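Local coordinates for DNA processing protein DprA (Streptococcus pneumoniae, PDB 3UQZ) that binds single-stranded DNA cooperatively, protects it from nucleases and helps load the RecA recombinase onto it during natural transformation, at residues P92-L104 and I184-P196. Numbering follows the deposited sequence.
Sequences PVLLFYKGNLDLL and IGNDHLVLSEYGP
Leu189 pushes its two methyls in among Tyr97, Leu101 and Leu104, with Leu104 CG 3.8 Å from Leu189 CD2. This cluster covers one face of an antiparallel pair, strands 94-99 and 189-192, whose directions differ by 166°. Both belong to the mixed sheet of the Rossmann-like domain: 189-192 runs parallel to 161-164 on its far side, whereas 94-99 also pairs antiparallel with 73-75, toward the N-terminal helices. Two reciprocal pairs of backbone hydrogen bonds, Phe96 with Ser192 and Lys98 with Val190, set the register, and Asn100 N adds a fifth, nearly straight bond to His188 O just beyond the helix end (2.9 Å, 168°). Leu189 swings CG away from its backbone N (chi1 179°), which lays the side chain against Asn100 O and the 3-10 segment 101-104. On the same face Leu191 CD2 lies 3.7 Å from Tyr97 CB, while its other methyl, CD1, meets Leu104 CD2. Leu101 CD2 sits over the centre of one face of the Tyr97 ring, 3.7 Å above its plane. Across the sheet, the Phe96 ring turns an edge to the carbonyl oxygens of Ser192 and Glu193, and Tyr9 of helix 5-13 packs edge-to-face with it. Ser192 OG accepts from Tyr194 N in an ST turn and also bonds to Thr167 O. Glu193 extends along 92-104 toward Pro92, its CG near Leu95 CD2; OE1 comes 3.3 Å from Pro92 CB, while OE2 forms a salt bridge with Arg210. Where strand 94-99 ends and 189-192 begins, Gly99 CA lies 3.4 Å from Gly185 O of the preceding helix. That same oxygen accepts from a water, which Lys98 NZ reaches through a weak bond of 3.3 Å.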
loop_
_atom_site.group_PDB
_atom_site.type_symbol
_atom_site.label_atom_id
_atom_site.label_comp_id
_atom_site.label_asym_id
_atom_site.label_seq_id
_atom_site.Cartn_x
_atom_site.Cartn_y
_atom_site.Cartn_z
ATOM N N PRO A 92 -5.359 -0.959 -31.802
ATOM C CA PRO A 92 -4.727 -0.378 -33.007
ATOM C C PRO A 92 -4.966 -1.252 -34.221
ATOM O O PRO A 92 -4.782 -2.465 -34.182
ATOM C CB PRO A 92 -3.236 -0.286 -32.649
ATOM C CG PRO A 92 -3.064 -1.150 -31.481
ATOM C CD PRO A 92 -4.366 -1.173 -30.731
ATOM N N VAL A 93 -5.482 -0.639 -35.267
ATOM C CA VAL A 93 -5.827 -1.327 -36.504
ATOM C C VAL A 93 -4.589 -1.646 -37.381
ATOM O O VAL A 93 -4.557 -2.682 -38.047
ATOM C CB VAL A 93 -6.972 -0.560 -37.198
ATOM C CG1 VAL A 93 -6.508 0.289 -38.374
ATOM C CG2 VAL A 93 -8.111 -1.482 -37.553
ATOM N N LEU A 94 -3.554 -0.787 -37.315
ATOM C CA LEU A 94 -2.303 -0.930 -38.055
ATOM C C LEU A 94 -1.147 -0.388 -37.200
ATOM O O LEU A 94 -1.271 0.691 -36.623
ATOM C CB LEU A 94 -2.398 -0.176 -39.410
ATOM C CG LEU A 94 -1.159 -0.142 -40.330
ATOM C CD1 LEU A 94 -1.010 -1.422 -41.114
ATOM C CD2 LEU A 94 -1.227 1.029 -41.283
ATOM N N LEU A 95 -0.042 -1.150 -37.116
ATOM C CA LEU A 95 1.167 -0.782 -36.367
ATOM C C LEU A 95 2.416 -0.923 -37.216
ATOM O O LEU A 95 2.660 -1.985 -37.791
ATOM C CB LEU A 95 1.353 -1.618 -35.066
ATOM C CG LEU A 95 0.422 -1.327 -33.879
ATOM C CD1 LEU A 95 0.452 -2.457 -32.876
ATOM C CD2 LEU A 95 0.775 -0.020 -33.204
ATOM N N PHE A 96 3.213 0.150 -37.275
ATOM C CA PHE A 96 4.503 0.179 -37.949
ATOM C C PHE A 96 5.532 -0.203 -36.910
ATOM O O PHE A 96 5.345 0.105 -35.732
ATOM C CB PHE A 96 4.816 1.565 -38.501
ATOM C CG PHE A 96 3.896 1.989 -39.609
ATOM C CD1 PHE A 96 4.142 1.604 -40.922
ATOM C CD2 PHE A 96 2.789 2.784 -39.346
ATOM C CE1 PHE A 96 3.292 2.014 -41.954
ATOM C CE2 PHE A 96 1.938 3.184 -40.375
ATOM C CZ PHE A 96 2.202 2.806 -41.673
ATOM N N TYR A 97 6.599 -0.894 -37.327
ATOM C CA TYR A 97 7.623 -1.359 -36.406
ATOM C C TYR A 97 9.033 -1.246 -36.954
ATOM O O TYR A 97 9.253 -1.119 -38.159
ATOM C CB TYR A 97 7.319 -2.790 -35.925
ATOM C CG TYR A 97 7.547 -3.864 -36.963
ATOM C CD1 TYR A 97 8.767 -4.530 -37.053
ATOM C CD2 TYR A 97 6.529 -4.242 -37.836
ATOM C CE1 TYR A 97 8.983 -5.516 -38.007
ATOM C CE2 TYR A 97 6.733 -5.231 -38.798
ATOM C CZ TYR A 97 7.961 -5.865 -38.878
ATOM O OH TYR A 97 8.153 -6.860 -39.806
ATOM N N LYS A 98 9.978 -1.319 -36.029
ATOM C CA LYS A 98 11.408 -1.287 -36.238
ATOM C C LYS A 98 11.977 -2.293 -35.237
ATOM O O LYS A 98 11.884 -2.086 -34.035
ATOM C CB LYS A 98 11.932 0.137 -35.982
ATOM C CG LYS A 98 13.395 0.328 -36.304
ATOM C CD LYS A 98 13.626 1.061 -37.613
ATOM C CE LYS A 98 15.104 1.307 -37.851
ATOM N NZ LYS A 98 15.900 0.043 -37.926
ATOM N N GLY A 99 12.473 -3.406 -35.745
ATOM C CA GLY A 99 13.061 -4.445 -34.920
ATOM C C GLY A 99 12.507 -5.841 -35.127
ATOM O O GLY A 99 12.000 -6.183 -36.200
ATOM N N ASN A 100 12.624 -6.655 -34.069
ATOM C CA ASN A 100 12.252 -8.056 -34.040
ATOM C C ASN A 100 10.844 -8.286 -33.508
ATOM O O ASN A 100 10.588 -8.085 -32.314
ATOM C CB ASN A 100 13.301 -8.846 -33.232
ATOM C CG ASN A 100 13.164 -10.343 -33.253
ATOM O OD1 ASN A 100 12.509 -10.950 -34.123
ATOM N ND2 ASN A 100 13.830 -10.971 -32.303
ATOM N N LEU A 101 9.944 -8.775 -34.394
ATOM C CA LEU A 101 8.557 -9.092 -34.053
ATOM C C LEU A 101 8.433 -10.297 -33.129
ATOM O O LEU A 101 7.351 -10.510 -32.587
ATOM C CB LEU A 101 7.708 -9.332 -35.313
ATOM C CG LEU A 101 7.204 -8.127 -36.100
ATOM C CD1 LEU A 101 6.223 -8.569 -37.174
ATOM C CD2 LEU A 101 6.527 -7.105 -35.204
ATOM N N ASP A 102 9.510 -11.094 -32.958
ATOM C CA ASP A 102 9.484 -12.284 -32.101
ATOM C C ASP A 102 9.219 -11.959 -30.633
ATOM O O ASP A 102 8.654 -12.787 -29.915
ATOM C CB ASP A 102 10.760 -13.122 -32.260
ATOM C CG ASP A 102 10.872 -13.852 -33.591
ATOM O OD1 ASP A 102 9.811 -14.168 -34.193
ATOM O OD2 ASP A 102 12.018 -14.132 -34.019
ATOM N N LEU A 103 9.571 -10.730 -30.209
ATOM C CA LEU A 103 9.361 -10.230 -28.856
ATOM C C LEU A 103 7.878 -10.204 -28.481
ATOM O O LEU A 103 7.556 -10.308 -27.295
ATOM C CB LEU A 103 9.998 -8.845 -28.689
ATOM C CG LEU A 103 11.489 -8.816 -28.288
ATOM C CD1 LEU A 103 12.380 -9.078 -29.461
ATOM C CD2 LEU A 103 11.872 -7.466 -27.780
ATOM N N LEU A 104 6.976 -10.149 -29.489
ATOM C CA LEU A 104 5.523 -10.168 -29.276
ATOM C C LEU A 104 5.029 -11.565 -28.889
ATOM O O LEU A 104 3.876 -11.705 -28.492
ATOM C CB LEU A 104 4.767 -9.683 -30.529
ATOM C CG LEU A 104 4.968 -8.250 -31.020
ATOM C CD1 LEU A 104 4.222 -8.035 -32.351
ATOM C CD2 LEU A 104 4.488 -7.222 -29.979
ATOM N N ILE A 184 17.111 0.204 -29.346
ATOM C CA ILE A 184 15.928 -0.631 -29.151
ATOM C C ILE A 184 15.393 -1.047 -30.527
ATOM O O ILE A 184 15.030 -2.201 -30.702
ATOM C CB ILE A 184 14.874 0.010 -28.196
ATOM C CG1 ILE A 184 15.398 0.058 -26.748
ATOM C CG2 ILE A 184 13.502 -0.717 -28.255
ATOM C CD1 ILE A 184 14.627 1.026 -25.851
ATOM N N GLY A 185 15.470 -0.154 -31.507
ATOM C CA GLY A 185 15.078 -0.452 -32.881
ATOM C C GLY A 185 15.989 -1.450 -33.565
ATOM O O GLY A 185 15.538 -2.194 -34.430
ATOM N N ASN A 186 17.271 -1.489 -33.169
ATOM C CA ASN A 186 18.271 -2.414 -33.710
ATOM C C ASN A 186 18.120 -3.837 -33.154
ATOM O O ASN A 186 17.855 -4.773 -33.915
ATOM C CB ASN A 186 19.689 -1.923 -33.401
ATOM C CG ASN A 186 20.109 -0.673 -34.103
ATOM O OD1 ASN A 186 19.878 -0.500 -35.308
ATOM N ND2 ASN A 186 20.815 0.194 -33.372
ATOM N N ASP A 187 18.343 -3.995 -31.844
ATOM C CA ASP A 187 18.355 -5.283 -31.166
ATOM C C ASP A 187 17.044 -5.797 -30.593
ATOM O O ASP A 187 16.937 -7.005 -30.369
ATOM C CB ASP A 187 19.436 -5.275 -30.069
ATOM C CG ASP A 187 20.871 -5.219 -30.566
ATOM O OD1 ASP A 187 21.080 -4.859 -31.744
ATOM O OD2 ASP A 187 21.785 -5.516 -29.765
ATOM N N HIS A 188 16.065 -4.897 -30.335
ATOM C CA HIS A 188 14.771 -5.202 -29.710
ATOM C C HIS A 188 13.605 -4.869 -30.656
ATOM O O HIS A 188 13.705 -5.187 -31.834
ATOM C CB HIS A 188 14.687 -4.458 -28.360
ATOM C CG HIS A 188 15.798 -4.824 -27.431
ATOM N ND1 HIS A 188 15.638 -5.809 -26.481
ATOM C CD2 HIS A 188 17.084 -4.400 -27.411
ATOM C CE1 HIS A 188 16.820 -5.942 -25.898
ATOM N NE2 HIS A 188 17.725 -5.121 -26.430
ATOM N N LEU A 189 12.514 -4.230 -30.168
ATOM C CA LEU A 189 11.343 -3.863 -30.970
ATOM C C LEU A 189 10.744 -2.495 -30.575
ATOM O O LEU A 189 10.499 -2.236 -29.393
ATOM C CB LEU A 189 10.283 -4.969 -30.854
ATOM C CG LEU A 189 8.952 -4.801 -31.603
ATOM C CD1 LEU A 189 9.139 -4.788 -33.130
ATOM C CD2 LEU A 189 7.976 -5.892 -31.195
ATOM N N VAL A 190 10.508 -1.628 -31.575
ATOM C CA VAL A 190 9.876 -0.317 -31.398
ATOM C C VAL A 190 8.586 -0.365 -32.202
ATOM O O VAL A 190 8.620 -0.715 -33.386
ATOM C CB VAL A 190 10.750 0.900 -31.837
ATOM C CG1 VAL A 190 10.088 2.218 -31.452
ATOM C CG2 VAL A 190 12.156 0.835 -31.263
ATOM N N LEU A 191 7.458 -0.038 -31.565
ATOM C CA LEU A 191 6.148 -0.014 -32.221
ATOM C C LEU A 191 5.600 1.420 -32.293
ATOM O O LEU A 191 5.864 2.245 -31.400
ATOM C CB LEU A 191 5.140 -0.915 -31.494
ATOM C CG LEU A 191 5.420 -2.419 -31.458
ATOM C CD1 LEU A 191 4.542 -3.103 -30.407
ATOM C CD2 LEU A 191 5.230 -3.077 -32.845
ATOM N N SER A 192 4.820 1.706 -33.355
ATOM C CA SER A 192 4.187 3.016 -33.573
ATOM C C SER A 192 2.954 2.923 -34.470
ATOM O O SER A 192 2.928 2.130 -35.407
ATOM C CB SER A 192 5.181 4.014 -34.171
ATOM O OG SER A 192 4.638 5.324 -34.191
ATOM N N GLU A 193 1.945 3.747 -34.194
ATOM C CA GLU A 193 0.720 3.835 -34.995
ATOM C C GLU A 193 0.896 4.949 -36.030
ATOM O O GLU A 193 0.102 5.049 -36.953
ATOM C CB GLU A 193 -0.461 4.209 -34.088
ATOM C CG GLU A 193 -1.433 3.078 -33.822
ATOM C CD GLU A 193 -2.654 3.489 -33.027
ATOM O OE1 GLU A 193 -3.729 2.892 -33.247
ATOM O OE2 GLU A 193 -2.557 4.445 -32.223
ATOM N N TYR A 194 1.926 5.794 -35.847
ATOM C CA TYR A 194 2.233 6.973 -36.640
ATOM C C TYR A 194 3.224 6.731 -37.764
ATOM O O TYR A 194 4.210 6.020 -37.603
ATOM C CB TYR A 194 2.659 8.127 -35.715
ATOM C CG TYR A 194 1.724 8.243 -34.529
ATOM C CD1 TYR A 194 0.423 8.721 -34.688
ATOM C CD2 TYR A 194 2.088 7.755 -33.280
ATOM C CE1 TYR A 194 -0.481 8.727 -33.627
ATOM C CE2 TYR A 194 1.195 7.769 -32.208
ATOM C CZ TYR A 194 -0.083 8.268 -32.385
ATOM O OH TYR A 194 -0.979 8.266 -31.348
ATOM N N GLY A 195 2.922 7.314 -38.913
ATOM C CA GLY A 195 3.721 7.179 -40.121
ATOM C C GLY A 195 4.956 8.053 -40.137
ATOM O O GLY A 195 5.173 8.828 -39.203
ATOM N N PRO A 196 5.778 7.964 -41.207
ATOM C CA PRO A 196 7.023 8.754 -41.260
ATOM C C PRO A 196 6.894 10.259 -41.032
ATOM O O PRO A 196 5.979 10.899 -41.555
ATOM C CB PRO A 196 7.582 8.427 -42.647
ATOM C CG PRO A 196 7.028 7.074 -42.967
ATOM C CD PRO A 196 5.648 7.091 -42.392
HETATM O O HOH W 1 15.926 -3.211 -37.224
#